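Local atomic coordinates of ABC transporter, substrate-binding protein (Streptococcus pneumoniae, PDB entry 5G5Y), a protein that binds short- and long-chain fructooligosaccharides, with a preference for tetrasaccharides and larger, as the solute-binding subunit of the FusABC-MsmK ABC transporter, which imports them. Residues L5-S11 against I36-Q42; D65-D69 against R307-V311; V231-R235 against I454-D460; Y445-K449 against E462-Y466; W252-I256 against N273-G277. Numbering follows the deposited sequence.

Contact 1: L5-S11 against I36-Q42; sequences LKFMTAS and IDWTNYQ. With ZN (zinc ion), chain L.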
# COMPACT_ATOMS: atom_id res chain seq x y z
N LEU A 5 8.85 -8.88 30.67
CA LEU A 5 8.44 -7.55 30.23
C LEU A 5 6.94 -7.57 29.97
O LEU A 5 6.37 -8.59 29.57
CB LEU A 5 9.16 -7.19 28.94
CG LEU A 5 10.67 -6.99 28.97
CD1 LEU A 5 11.21 -6.95 27.56
CD2 LEU A 5 11.03 -5.73 29.75
N LYS A 6 6.30 -6.43 30.14
CA LYS A 6 4.86 -6.31 29.87
C LYS A 6 4.66 -5.51 28.58
O LYS A 6 5.03 -4.35 28.53
CB LYS A 6 4.12 -5.55 30.98
CG LYS A 6 4.04 -6.30 32.29
CD LYS A 6 3.39 -5.46 33.40
CE LYS A 6 1.96 -5.01 33.10
NZ LYS A 6 0.99 -6.11 32.80
N PHE A 7 4.05 -6.15 27.59
CA PHE A 7 3.79 -5.53 26.30
C PHE A 7 2.28 -5.48 26.05
O PHE A 7 1.61 -6.50 26.18
CB PHE A 7 4.39 -6.34 25.14
CG PHE A 7 5.90 -6.33 25.05
CD1 PHE A 7 6.69 -5.43 25.75
CD2 PHE A 7 6.53 -7.16 24.13
CE1 PHE A 7 8.07 -5.42 25.62
CE2 PHE A 7 7.91 -7.17 24.01
CZ PHE A 7 8.68 -6.28 24.75
N MET A 8 1.79 -4.31 25.63
CA MET A 8 0.45 -4.22 25.02
C MET A 8 0.60 -4.62 23.56
O MET A 8 1.62 -4.30 22.92
CB MET A 8 -0.09 -2.82 25.11
CG MET A 8 -1.54 -2.63 24.61
SD MET A 8 -1.92 -0.91 24.30
CE MET A 8 -1.56 -0.12 25.84
N THR A 9 -0.38 -5.34 23.02
CA THR A 9 -0.34 -5.73 21.62
C THR A 9 -1.72 -5.73 20.97
O THR A 9 -2.73 -5.66 21.67
CB THR A 9 0.36 -7.10 21.44
OG1 THR A 9 0.65 -7.33 20.05
CG2 THR A 9 -0.45 -8.27 22.00
N ALA A 10 -1.71 -5.79 19.65
CA ALA A 10 -2.89 -5.92 18.84
C ALA A 10 -2.78 -7.24 18.06
O ALA A 10 -1.74 -7.59 17.49
CB ALA A 10 -2.97 -4.75 17.86
N SER A 11 -3.86 -7.99 18.03
CA SER A 11 -3.89 -9.23 17.24
C SER A 11 -5.27 -9.48 16.69
O SER A 11 -6.25 -8.87 17.12
CB SER A 11 -3.42 -10.43 18.08
OG SER A 11 -4.32 -10.71 19.15
N ILE A 36 7.12 -12.60 28.00
CA ILE A 36 6.26 -11.45 27.78
C ILE A 36 4.91 -11.69 28.41
O ILE A 36 4.24 -12.69 28.14
CB ILE A 36 6.06 -11.14 26.28
CG1 ILE A 36 7.43 -11.01 25.57
CG2 ILE A 36 5.27 -9.83 26.12
CD1 ILE A 36 8.33 -9.93 26.16
N ASP A 37 4.52 -10.75 29.26
CA ASP A 37 3.20 -10.71 29.81
C ASP A 37 2.38 -9.77 28.92
O ASP A 37 2.54 -8.54 28.97
CB ASP A 37 3.19 -10.22 31.25
CG ASP A 37 1.79 -10.26 31.84
OD1 ASP A 37 0.98 -11.03 31.32
OD2 ASP A 37 1.51 -9.56 32.81
N TRP A 38 1.50 -10.36 28.11
CA TRP A 38 0.79 -9.59 27.08
C TRP A 38 -0.50 -8.99 27.57
O TRP A 38 -1.27 -9.66 28.29
CB TRP A 38 0.45 -10.44 25.86
CG TRP A 38 1.61 -11.05 25.20
CD1 TRP A 38 2.13 -12.29 25.44
CD2 TRP A 38 2.45 -10.45 24.19
NE1 TRP A 38 3.22 -12.50 24.66
CE2 TRP A 38 3.43 -11.40 23.87
CE3 TRP A 38 2.45 -9.22 23.53
CZ2 TRP A 38 4.45 -11.14 22.92
CZ3 TRP A 38 3.47 -8.97 22.58
CH2 TRP A 38 4.42 -9.93 22.28
N THR A 39 -0.76 -7.75 27.13
CA THR A 39 -2.09 -7.15 27.20
C THR A 39 -2.54 -7.13 25.76
O THR A 39 -2.07 -6.28 24.98
CB THR A 39 -2.06 -5.72 27.81
OG1 THR A 39 -1.60 -5.79 29.15
CG2 THR A 39 -3.46 -5.07 27.81
N ASN A 40 -3.42 -8.06 25.40
CA ASN A 40 -3.74 -8.31 24.02
C ASN A 40 -5.14 -7.80 23.67
O ASN A 40 -6.13 -8.42 24.07
CB ASN A 40 -3.66 -9.80 23.76
CG ASN A 40 -3.90 -10.19 22.33
OD1 ASN A 40 -3.74 -9.39 21.41
ND2 ASN A 40 -4.28 -11.44 22.12
N TYR A 41 -5.19 -6.71 22.90
CA TYR A 41 -6.48 -6.15 22.45
C TYR A 41 -6.79 -6.60 21.04
O TYR A 41 -6.05 -6.30 20.10
CB TYR A 41 -6.47 -4.65 22.56
CG TYR A 41 -6.29 -4.13 23.96
CD1 TYR A 41 -7.01 -4.66 25.05
CD2 TYR A 41 -5.43 -3.06 24.21
CE1 TYR A 41 -6.84 -4.16 26.33
CE2 TYR A 41 -5.24 -2.54 25.47
CZ TYR A 41 -5.96 -3.07 26.54
OH TYR A 41 -5.76 -2.52 27.81
N GLN A 42 -7.88 -7.35 20.90
CA GLN A 42 -8.22 -8.00 19.66
C GLN A 42 -9.31 -7.27 18.88
O GLN A 42 -9.66 -7.70 17.80
CB GLN A 42 -8.59 -9.45 19.93
CG GLN A 42 -7.38 -10.21 20.46
CD GLN A 42 -7.57 -11.69 20.55
OE1 GLN A 42 -8.33 -12.13 21.39
NE2 GLN A 42 -6.83 -12.46 19.77
ZN ZN L . -1.02 -11.26 31.85
O HOH W 1 1.07 -8.12 34.99
O HOH W 2 0.39 -7.14 30.25
O HOH W 3 -6.58 -5.46 17.46
O HOH W 4 -0.88 -10.72 33.92
O HOH W 5 -1.76 -12.17 29.81
O HOH W 6 -1.56 -9.13 31.59
O HOH W 7 -3.38 -11.16 32.41
O HOH W 8 -1.02 -13.58 32.13

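Contact 2: D65-D69 against R307-V311; sequences DGASD and RDKMV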
# COMPACT_ATOMS: atom_id res chain seq x y z
N ASP A 65 1.73 -1.64 17.13
CA ASP A 65 0.99 -0.44 17.48
C ASP A 65 0.28 0.32 16.36
O ASP A 65 -0.80 0.92 16.62
CB ASP A 65 1.96 0.54 18.14
CG ASP A 65 1.25 1.80 18.72
OD1 ASP A 65 -0.00 1.77 18.99
OD2 ASP A 65 1.97 2.80 18.90
N GLY A 66 0.89 0.42 15.20
CA GLY A 66 0.31 1.19 14.07
C GLY A 66 -0.14 2.66 14.26
O GLY A 66 -1.05 3.10 13.58
N ALA A 67 0.49 3.43 15.13
CA ALA A 67 0.03 4.80 15.38
C ALA A 67 0.33 5.76 14.22
O ALA A 67 1.26 5.53 13.47
CB ALA A 67 0.69 5.34 16.61
N SER A 68 -0.46 6.84 14.12
CA SER A 68 -0.21 7.91 13.17
C SER A 68 0.99 8.80 13.61
O SER A 68 1.40 8.80 14.79
CB SER A 68 -1.46 8.78 13.01
OG SER A 68 -1.61 9.60 14.15
N ASP A 69 1.53 9.57 12.67
CA ASP A 69 2.61 10.51 12.94
C ASP A 69 2.20 11.56 13.99
O ASP A 69 2.98 11.88 14.88
CB ASP A 69 3.09 11.17 11.66
CG ASP A 69 3.83 10.19 10.76
OD1 ASP A 69 4.21 9.07 11.23
OD2 ASP A 69 4.03 10.52 9.57
N ARG A 307 5.88 3.35 9.92
CA ARG A 307 6.85 3.94 10.80
C ARG A 307 6.85 3.32 12.21
O ARG A 307 7.92 3.19 12.82
CB ARG A 307 6.61 5.46 10.95
CG ARG A 307 7.90 6.22 11.06
CD ARG A 307 7.74 7.73 11.06
NE ARG A 307 6.74 8.24 10.13
CZ ARG A 307 6.93 8.53 8.84
NH1 ARG A 307 8.10 8.34 8.26
NH2 ARG A 307 5.89 9.01 8.13
N ASP A 308 5.67 2.96 12.69
CA ASP A 308 5.50 2.49 14.06
C ASP A 308 4.76 1.17 14.17
O ASP A 308 3.53 1.09 14.01
CB ASP A 308 4.78 3.56 14.88
CG ASP A 308 4.33 3.07 16.21
OD1 ASP A 308 4.98 2.15 16.82
OD2 ASP A 308 3.30 3.62 16.67
N LYS A 309 5.51 0.13 14.43
CA LYS A 309 4.96 -1.10 14.94
C LYS A 309 5.47 -1.45 16.33
O LYS A 309 5.22 -2.56 16.80
CB LYS A 309 5.21 -2.24 13.97
CG LYS A 309 4.40 -2.19 12.71
CD LYS A 309 2.90 -2.23 12.88
CE LYS A 309 2.24 -2.08 11.53
NZ LYS A 309 0.87 -2.61 11.57
N MET A 310 6.19 -0.54 16.98
CA MET A 310 6.56 -0.69 18.40
C MET A 310 7.11 0.60 18.91
O MET A 310 7.92 1.21 18.25
CB MET A 310 7.64 -1.74 18.60
CG MET A 310 7.84 -2.16 20.05
SD MET A 310 7.93 -3.94 20.13
CE MET A 310 8.27 -4.21 21.89
N VAL A 311 6.63 1.03 20.08
CA VAL A 311 7.19 2.15 20.83
C VAL A 311 7.55 1.68 22.25
O VAL A 311 7.01 0.71 22.76
CB VAL A 311 6.23 3.34 20.92
CG1 VAL A 311 5.96 3.96 19.56
CG2 VAL A 311 4.90 2.96 21.57
O HOH W 9 2.86 3.54 11.85

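Contact 3: V231-R235 against I454-D460; sequences VKFIR and IVNGNID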
# COMPACT_ATOMS: atom_id res chain seq x y z
N VAL A 231 -9.21 13.54 -18.33
CA VAL A 231 -10.61 13.69 -17.98
C VAL A 231 -11.46 13.76 -19.25
O VAL A 231 -12.50 13.11 -19.33
CB VAL A 231 -10.87 14.91 -17.06
CG1 VAL A 231 -12.36 15.05 -16.79
CG2 VAL A 231 -10.14 14.76 -15.74
N LYS A 232 -10.99 14.50 -20.25
CA LYS A 232 -11.71 14.65 -21.51
C LYS A 232 -11.83 13.29 -22.20
O LYS A 232 -12.85 13.00 -22.82
CB LYS A 232 -11.04 15.65 -22.42
CG LYS A 232 -11.22 17.06 -21.89
CD LYS A 232 -10.47 18.06 -22.73
CE LYS A 232 -11.20 18.28 -24.04
NZ LYS A 232 -10.88 19.63 -24.59
N PHE A 233 -10.84 12.42 -22.00
CA PHE A 233 -10.90 11.06 -22.57
C PHE A 233 -12.00 10.22 -21.89
O PHE A 233 -12.82 9.60 -22.57
CB PHE A 233 -9.53 10.34 -22.47
CG PHE A 233 -9.57 8.92 -22.92
CD1 PHE A 233 -9.64 8.62 -24.29
CD2 PHE A 233 -9.52 7.88 -22.01
CE1 PHE A 233 -9.72 7.30 -24.72
CE2 PHE A 233 -9.58 6.54 -22.45
CZ PHE A 233 -9.66 6.26 -23.80
N ILE A 234 -12.05 10.23 -20.56
CA ILE A 234 -13.06 9.47 -19.85
C ILE A 234 -14.47 10.05 -20.22
O ILE A 234 -15.43 9.27 -20.41
CB ILE A 234 -12.83 9.45 -18.33
CG1 ILE A 234 -11.42 8.87 -17.98
CG2 ILE A 234 -13.91 8.61 -17.63
CD1 ILE A 234 -11.13 7.49 -18.50
N ARG A 235 -14.56 11.37 -20.32
CA ARG A 235 -15.82 12.02 -20.84
C ARG A 235 -16.26 11.48 -22.22
O ARG A 235 -17.45 11.24 -22.45
CB ARG A 235 -15.68 13.52 -20.85
CG ARG A 235 -16.82 14.26 -21.53
CD ARG A 235 -18.15 14.06 -20.84
NE ARG A 235 -19.23 14.73 -21.59
CZ ARG A 235 -20.52 14.69 -21.26
NH1 ARG A 235 -20.94 14.03 -20.20
NH2 ARG A 235 -21.42 15.30 -22.04
N ILE A 454 -17.08 14.27 -16.12
CA ILE A 454 -17.33 13.05 -16.88
C ILE A 454 -18.83 12.83 -17.13
O ILE A 454 -19.22 12.49 -18.27
CB ILE A 454 -16.73 11.82 -16.16
CG1 ILE A 454 -15.19 11.93 -16.21
CG2 ILE A 454 -17.22 10.51 -16.82
CD1 ILE A 454 -14.49 11.09 -15.16
N VAL A 455 -19.64 13.00 -16.10
CA VAL A 455 -21.07 12.69 -16.19
C VAL A 455 -21.83 13.85 -16.82
O VAL A 455 -22.76 13.60 -17.56
CB VAL A 455 -21.68 12.32 -14.85
CG1 VAL A 455 -23.17 12.07 -14.98
CG2 VAL A 455 -21.01 11.05 -14.30
N ASN A 456 -21.44 15.09 -16.53
CA ASN A 456 -22.13 16.27 -17.09
C ASN A 456 -21.34 16.92 -18.24
O ASN A 456 -21.91 17.36 -19.23
CB ASN A 456 -22.41 17.30 -16.00
CG ASN A 456 -23.09 18.56 -16.55
OD1 ASN A 456 -24.22 18.50 -16.95
ND2 ASN A 456 -22.36 19.65 -16.64
N GLY A 457 -20.03 17.01 -18.09
CA GLY A 457 -19.18 17.66 -19.08
C GLY A 457 -18.70 19.02 -18.60
O GLY A 457 -18.60 19.28 -17.39
N ASN A 458 -18.36 19.87 -19.56
CA ASN A 458 -18.02 21.31 -19.37
C ASN A 458 -16.61 21.62 -18.79
O ASN A 458 -16.37 22.73 -18.32
CB ASN A 458 -19.09 22.06 -18.55
CG ASN A 458 -19.10 23.59 -18.80
OD1 ASN A 458 -18.87 24.05 -19.91
ND2 ASN A 458 -19.39 24.37 -17.77
N ILE A 459 -15.69 20.67 -18.83
CA ILE A 459 -14.34 20.93 -18.28
C ILE A 459 -13.62 22.13 -18.93
O ILE A 459 -12.99 22.92 -18.21
CB ILE A 459 -13.41 19.68 -18.31
CG1 ILE A 459 -12.16 19.94 -17.45
CG2 ILE A 459 -13.07 19.24 -19.73
CD1 ILE A 459 -11.34 18.66 -17.26
N ASP A 460 -13.73 22.29 -20.24
CA ASP A 460 -12.99 23.38 -20.91
C ASP A 460 -13.29 24.74 -20.27
O ASP A 460 -12.37 25.50 -20.00
CB ASP A 460 -13.23 23.47 -22.43
CG ASP A 460 -12.60 22.32 -23.20
OD1 ASP A 460 -11.65 21.67 -22.70
OD2 ASP A 460 -13.07 22.04 -24.32
O HOH W 10 -23.80 14.55 -20.65

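Contact 4: Y445-K449 against E462-Y466; sequences YIYRK and EWDDY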
# COMPACT_ATOMS: atom_id res chain seq x y z
N TYR A 445 -13.30 17.68 -3.20
CA TYR A 445 -13.55 18.65 -4.30
C TYR A 445 -12.93 18.21 -5.63
O TYR A 445 -13.56 18.28 -6.71
CB TYR A 445 -13.02 20.04 -3.90
CG TYR A 445 -13.06 21.06 -5.00
CD1 TYR A 445 -14.27 21.64 -5.39
CD2 TYR A 445 -11.91 21.44 -5.66
CE1 TYR A 445 -14.31 22.57 -6.42
CE2 TYR A 445 -11.93 22.36 -6.68
CZ TYR A 445 -13.15 22.92 -7.07
OH TYR A 445 -13.17 23.84 -8.11
N ILE A 446 -11.69 17.76 -5.58
CA ILE A 446 -11.02 17.26 -6.77
C ILE A 446 -11.83 16.11 -7.42
O ILE A 446 -12.06 16.09 -8.64
CB ILE A 446 -9.58 16.79 -6.43
CG1 ILE A 446 -8.69 18.01 -6.19
CG2 ILE A 446 -9.00 15.92 -7.56
CD1 ILE A 446 -7.42 17.68 -5.47
N TYR A 447 -12.28 15.16 -6.61
CA TYR A 447 -13.07 14.05 -7.14
C TYR A 447 -14.47 14.48 -7.58
O TYR A 447 -15.00 13.94 -8.53
CB TYR A 447 -13.11 12.88 -6.19
CG TYR A 447 -11.80 12.07 -6.14
CD1 TYR A 447 -11.12 11.69 -7.30
CD2 TYR A 447 -11.23 11.71 -4.92
CE1 TYR A 447 -9.92 10.97 -7.23
CE2 TYR A 447 -10.04 10.99 -4.85
CZ TYR A 447 -9.40 10.62 -6.01
OH TYR A 447 -8.24 9.88 -5.95
N ARG A 448 -15.07 15.42 -6.88
CA ARG A 448 -16.40 15.90 -7.28
C ARG A 448 -16.34 16.53 -8.68
O ARG A 448 -17.15 16.21 -9.54
CB ARG A 448 -16.97 16.90 -6.27
CG ARG A 448 -18.38 17.37 -6.66
CD ARG A 448 -19.02 18.30 -5.64
NE ARG A 448 -18.38 19.60 -5.46
CZ ARG A 448 -18.55 20.68 -6.23
NH1 ARG A 448 -19.30 20.66 -7.34
NH2 ARG A 448 -17.95 21.82 -5.88
N LYS A 449 -15.37 17.41 -8.92
CA LYS A 449 -15.25 18.06 -10.21
C LYS A 449 -14.93 17.04 -11.30
O LYS A 449 -15.52 17.09 -12.38
CB LYS A 449 -14.19 19.17 -10.16
CG LYS A 449 -14.55 20.31 -9.21
CD LYS A 449 -15.89 20.97 -9.52
CE LYS A 449 -15.95 21.45 -10.95
NZ LYS A 449 -17.18 22.24 -11.17
N GLU A 462 -14.69 25.35 -17.22
CA GLU A 462 -14.61 25.36 -15.78
C GLU A 462 -13.17 25.19 -15.26
O GLU A 462 -12.93 25.41 -14.06
CB GLU A 462 -15.47 24.22 -15.21
CG GLU A 462 -16.95 24.43 -15.42
CD GLU A 462 -17.84 23.37 -14.78
OE1 GLU A 462 -17.34 22.53 -13.97
OE2 GLU A 462 -19.07 23.44 -15.05
N TRP A 463 -12.26 24.81 -16.15
CA TRP A 463 -10.89 24.44 -15.75
C TRP A 463 -10.14 25.55 -15.02
O TRP A 463 -9.58 25.32 -13.93
CB TRP A 463 -10.11 23.92 -16.96
CG TRP A 463 -8.69 23.46 -16.66
CD1 TRP A 463 -7.54 24.10 -16.99
CD2 TRP A 463 -8.32 22.26 -16.00
NE1 TRP A 463 -6.45 23.36 -16.55
CE2 TRP A 463 -6.91 22.23 -15.95
CE3 TRP A 463 -9.04 21.19 -15.43
CZ2 TRP A 463 -6.21 21.18 -15.35
CZ3 TRP A 463 -8.35 20.14 -14.86
CH2 TRP A 463 -6.94 20.14 -14.83
N ASP A 464 -10.15 26.76 -15.59
CA ASP A 464 -9.39 27.88 -15.00
C ASP A 464 -9.91 28.24 -13.60
O ASP A 464 -9.11 28.42 -12.66
CB ASP A 464 -9.34 29.11 -15.93
CG ASP A 464 -8.34 28.96 -17.07
OD1 ASP A 464 -7.56 27.97 -17.12
OD2 ASP A 464 -8.32 29.86 -17.94
N ASP A 465 -11.23 28.28 -13.43
CA ASP A 465 -11.77 28.58 -12.08
C ASP A 465 -11.47 27.47 -11.06
O ASP A 465 -11.33 27.71 -9.86
CB ASP A 465 -13.28 28.81 -12.08
CG ASP A 465 -13.68 30.18 -12.65
OD1 ASP A 465 -12.83 31.05 -12.84
OD2 ASP A 465 -14.89 30.38 -12.89
N TYR A 466 -11.45 26.23 -11.54
CA TYR A 466 -11.11 25.09 -10.69
C TYR A 466 -9.71 25.22 -10.14
O TYR A 466 -9.51 25.03 -8.96
CB TYR A 466 -11.28 23.80 -11.47
CG TYR A 466 -10.46 22.58 -11.05
CD1 TYR A 466 -10.92 21.72 -10.06
CD2 TYR A 466 -9.29 22.23 -11.74
CE1 TYR A 466 -10.22 20.55 -9.71
CE2 TYR A 466 -8.59 21.08 -11.41
CZ TYR A 466 -9.05 20.24 -10.40
OH TYR A 466 -8.39 19.10 -10.11
O HOH W 11 -10.26 16.86 -10.67

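Contact 5: W252-I256 against N273-G277; sequences WNSYI and NNVTG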
# COMPACT_ATOMS: atom_id res chain seq x y z
N TRP A 252 -18.07 -1.93 -3.55
CA TRP A 252 -17.24 -3.09 -3.84
C TRP A 252 -18.09 -4.34 -4.05
O TRP A 252 -17.87 -5.11 -4.97
CB TRP A 252 -16.28 -3.30 -2.69
CG TRP A 252 -15.47 -4.58 -2.73
CD1 TRP A 252 -15.58 -5.65 -1.87
CD2 TRP A 252 -14.39 -4.90 -3.63
NE1 TRP A 252 -14.65 -6.61 -2.19
CE2 TRP A 252 -13.91 -6.18 -3.26
CE3 TRP A 252 -13.80 -4.23 -4.72
CZ2 TRP A 252 -12.87 -6.82 -3.96
CZ3 TRP A 252 -12.76 -4.87 -5.41
CH2 TRP A 252 -12.30 -6.15 -5.01
N ASN A 253 -19.06 -4.54 -3.16
CA ASN A 253 -19.96 -5.71 -3.27
C ASN A 253 -20.69 -5.78 -4.60
O ASN A 253 -20.71 -6.82 -5.23
CB ASN A 253 -20.94 -5.76 -2.08
CG ASN A 253 -20.26 -6.25 -0.80
OD1 ASN A 253 -19.34 -7.05 -0.84
ND2 ASN A 253 -20.74 -5.79 0.33
N SER A 254 -21.23 -4.66 -5.07
CA SER A 254 -21.89 -4.66 -6.38
C SER A 254 -20.93 -4.88 -7.57
O SER A 254 -21.24 -5.60 -8.52
CB SER A 254 -22.66 -3.35 -6.58
OG SER A 254 -23.02 -3.26 -7.95
N TYR A 255 -19.76 -4.24 -7.49
CA TYR A 255 -18.72 -4.31 -8.53
C TYR A 255 -18.27 -5.74 -8.73
O TYR A 255 -18.21 -6.23 -9.86
CB TYR A 255 -17.53 -3.47 -8.05
CG TYR A 255 -16.42 -3.17 -9.01
CD1 TYR A 255 -16.62 -2.31 -10.08
CD2 TYR A 255 -15.12 -3.61 -8.76
CE1 TYR A 255 -15.56 -1.94 -10.92
CE2 TYR A 255 -14.06 -3.26 -9.59
CZ TYR A 255 -14.29 -2.40 -10.66
OH TYR A 255 -13.27 -2.03 -11.50
N ILE A 256 -17.94 -6.42 -7.64
CA ILE A 256 -17.53 -7.82 -7.75
C ILE A 256 -18.67 -8.80 -8.12
O ILE A 256 -18.41 -9.84 -8.70
CB ILE A 256 -16.72 -8.31 -6.54
CG1 ILE A 256 -17.58 -8.47 -5.30
CG2 ILE A 256 -15.56 -7.35 -6.26
CD1 ILE A 256 -16.84 -9.10 -4.15
N ASN A 273 -8.19 -11.75 -9.62
CA ASN A 273 -8.72 -12.90 -8.86
C ASN A 273 -9.83 -12.51 -7.86
O ASN A 273 -10.75 -13.30 -7.63
CB ASN A 273 -7.57 -13.67 -8.19
CG ASN A 273 -6.73 -14.43 -9.22
OD1 ASN A 273 -7.10 -15.54 -9.62
ND2 ASN A 273 -5.59 -13.86 -9.65
N ASN A 274 -9.77 -11.29 -7.33
CA ASN A 274 -10.77 -10.81 -6.41
C ASN A 274 -12.05 -10.29 -7.07
O ASN A 274 -12.98 -9.92 -6.35
CB ASN A 274 -10.20 -9.71 -5.50
CG ASN A 274 -8.91 -10.13 -4.79
OD1 ASN A 274 -7.88 -9.43 -4.85
ND2 ASN A 274 -8.95 -11.29 -4.16
N VAL A 275 -12.09 -10.18 -8.39
CA VAL A 275 -13.22 -9.55 -9.08
C VAL A 275 -13.75 -10.49 -10.12
O VAL A 275 -14.90 -10.93 -9.98
CB VAL A 275 -12.88 -8.16 -9.67
CG1 VAL A 275 -14.09 -7.54 -10.37
CG2 VAL A 275 -12.40 -7.26 -8.56
N THR A 276 -12.97 -10.79 -11.16
CA THR A 276 -13.43 -11.68 -12.23
C THR A 276 -13.04 -13.15 -12.02
O THR A 276 -13.54 -14.02 -12.72
CB THR A 276 -12.99 -11.19 -13.60
OG1 THR A 276 -11.56 -10.96 -13.62
CG2 THR A 276 -13.78 -9.91 -13.96
N GLY A 277 -12.16 -13.41 -11.06
CA GLY A 277 -11.81 -14.78 -10.66
C GLY A 277 -10.50 -15.28 -11.23
O GLY A 277 -9.77 -14.57 -11.94

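Contact 1: L5-S11 against I36-Q42
Parallel strand pairing appears here in nearly complete form. The backbone ladder runs from D37 N to L5 O up to Y41 N to T9 O (both 2.9 Å), then loosens at the weak S11 N to Y41 O bond (3.5 Å). At the C-terminal end, S11 OG donates to N40 OD1 (2.7 Å) and accepts from Q42 NE2 (3.1 Å), while Q42 OE1 is bonded to K17. Apolar contacts gather on the L5, F7 and W38 face: I36 CD1 makes a CH-pi contact with F7, whose edge meets the face of W38. On the other face M8 and Y41 form a Met-aromatic contact. Charge enters through the weak salt bridge K6 NZ to D37 OD2 (3.5 Å), which waters also bridge, while D37 OD1 binds a zinc ion (2.1 Å) together with five waters. Strands 3-10 and 34-41 form a beta-alpha-beta unit with helix 23-32; strand 61-63 flanks strand 3-10, helix 45-55 packs on M8 and Y41, and helix 319-329 covers L5 and I36.

Contact 2: D65-D69 against R307-V311
Side-chain rotamers shape how the loop after strand 61-63 meets the chain leading into strand 310-312. R307 has an off-rotamer chi1 of -144° and an m chi3, and so presents its guanidinium edge to D69, an m rotamer at the first turn of helix 69-77. The result is a two-pronged salt bridge, with R307 NE to D69 OD1 at 2.9 Å and R307 NH2 to D69 OD2 at 2.8 Å; R307 NH1 serves the carbonyls of L108 and R424. D308, with chi1 t, points toward the loop and takes the amide of A67 on its carboxylate (A67 N to D308 OD2, 3.2 Å). D65, also t, brings D65 OD2 to 2.7 Å from D308 OD2, so close that one acid probably holds a proton; D65 OD1 is paired with R49. A water further links A67 O to D308 N, at 3.0 Å from each. The CA-to-CB bond of K309 points away from the loop, but the m, m start bends the chain back so that K309 CD lies 4.1 Å from G66 N. K309 and M310 together face F119 in a classic beta bulge, and K309 belongs to the substrate-binding site.

Contact 3: V231-R235 against I454-D460
A single arginine can satisfy the carbonyls left open where a helix ends, and R235 does so here. Its NH1 donates to I454 O at 3.0 Å with almost linear geometry, and more weakly to V455 O at 3.2 Å. R235 NH2 gives a proton to a water 2.9 Å away, which returns a weak bond to V455 O, while R235 NE is committed to a salt bridge with E239 on its own helix. The guanidinium lies with one face over G457 N, where positive phi ends the helix. At the far side K232 NZ forms a salt bridge with D460, 2.9 Å to D460 OD1 and a weaker 3.3 Å to D460 OD2. Alongside these polar contacts the packing is apolar: V231 CG1 meets I459 CD1 at 3.8 Å, and I234 CG2 meets I454 CD1 at 3.5 Å. The whole is an antiparallel helical hairpin, helix 429-455 turning through G457 into helix 459-472, packed against helix 225-239.

Contact 4: Y445-K449 against E462-Y466
Y466 lays its ring beside that of Y445, with the two planes 26° apart but slid so far, 5.8 Å between centroids, that the rings barely overlap; Y445 CE2 and Y466 CD1 come within 3.6 Å. The short helical segments run almost exactly antiparallel, at 176°, and their axes approach no closer than 12.5 Å, so long side chains must fill the space. Y445 also sends its hydroxyl across to the backbone, Y445 OH lying 3.5 Å from Y466 CA. On the neighbouring turn K449 CG rests 4.0 Å from Y466 CD1, while its amine continues to E462 in a salt bridge, K449 NZ to E462 OE1 at 2.8 Å. Both charges have further partners: K449 pairs with E452, and E462 accepts from W453 and N458. The hydroxyl of Y466 bonds to A222 O, and a water donates both to Y466 OH (3.0 Å) and to I446 O (2.8 Å). The chemistry thus implies a tyrosine with two kinds of surroundings: the Y466 ring packs between the two helices, against Y445 and K449, while its hydroxyl bonds A222 O beside the calcium-binding D223.

Contact 5: W252-I256 against N273-G277
The first turn of helix 252-260, with its I256 N to W252 O bond of 3.0 Å, comes up against the end of a short 3-10 segment at 273-274 and the loop that follows. The backbones are closest at I256 and V275, whose CA atoms lie 4.8 Å apart, yet no hydrogen bond crosses between the segments. Cohesion therefore comes from side-chain packing, and V275 is at its centre: V275 CG2 lies 3.7 Å from W252 CH2 and 3.9 Å from I256 CG2, and Y255 CE2 is a looser 4.4 Å from V275 CG1. I256 CG2 also lies 3.6 Å from N274 O, and the indole passes the side of N274, W252 CH2 to N274 CB being 4.2 Å. The hydroxyl of Y255 is spent on F268 O, in strand 264-269, whose residues Y267 and T269 pack against V275 as well. Helix, strand and loop thus enclose the valine next to a sugar-binding site: N274 binds substrate, with W270, another substrate residue, about 5 Å away between side chains, and the loop that presents N274 is backed by the helix in this solute-binding protein.

In the fold
Compared together, the five contacts show chemistry following position. Contacts 1 and 2 reach the same sheet, and touch where F7 CZ meets M310 CE at 3.6 Å; contact 1 rests on a backbone ladder, whereas contact 2 depends on carboxylates and an arginine. Contacts 3 and 4 lie on the opposite side of the chain's centre from contact 1 and share helices 429-455 and 459-472; both combine apolar packing with lysine-acid salt bridges. Contact 5, lacking cross-segment hydrogen bonds, is purely van der Waals. All are partly buried, yet contact 1 buries L5, F7 and W38 while contact 3 exposes V455, N456 and D460. Contacts 2 and 5, about 32 Å apart between centres, each contain a substrate-binding residue.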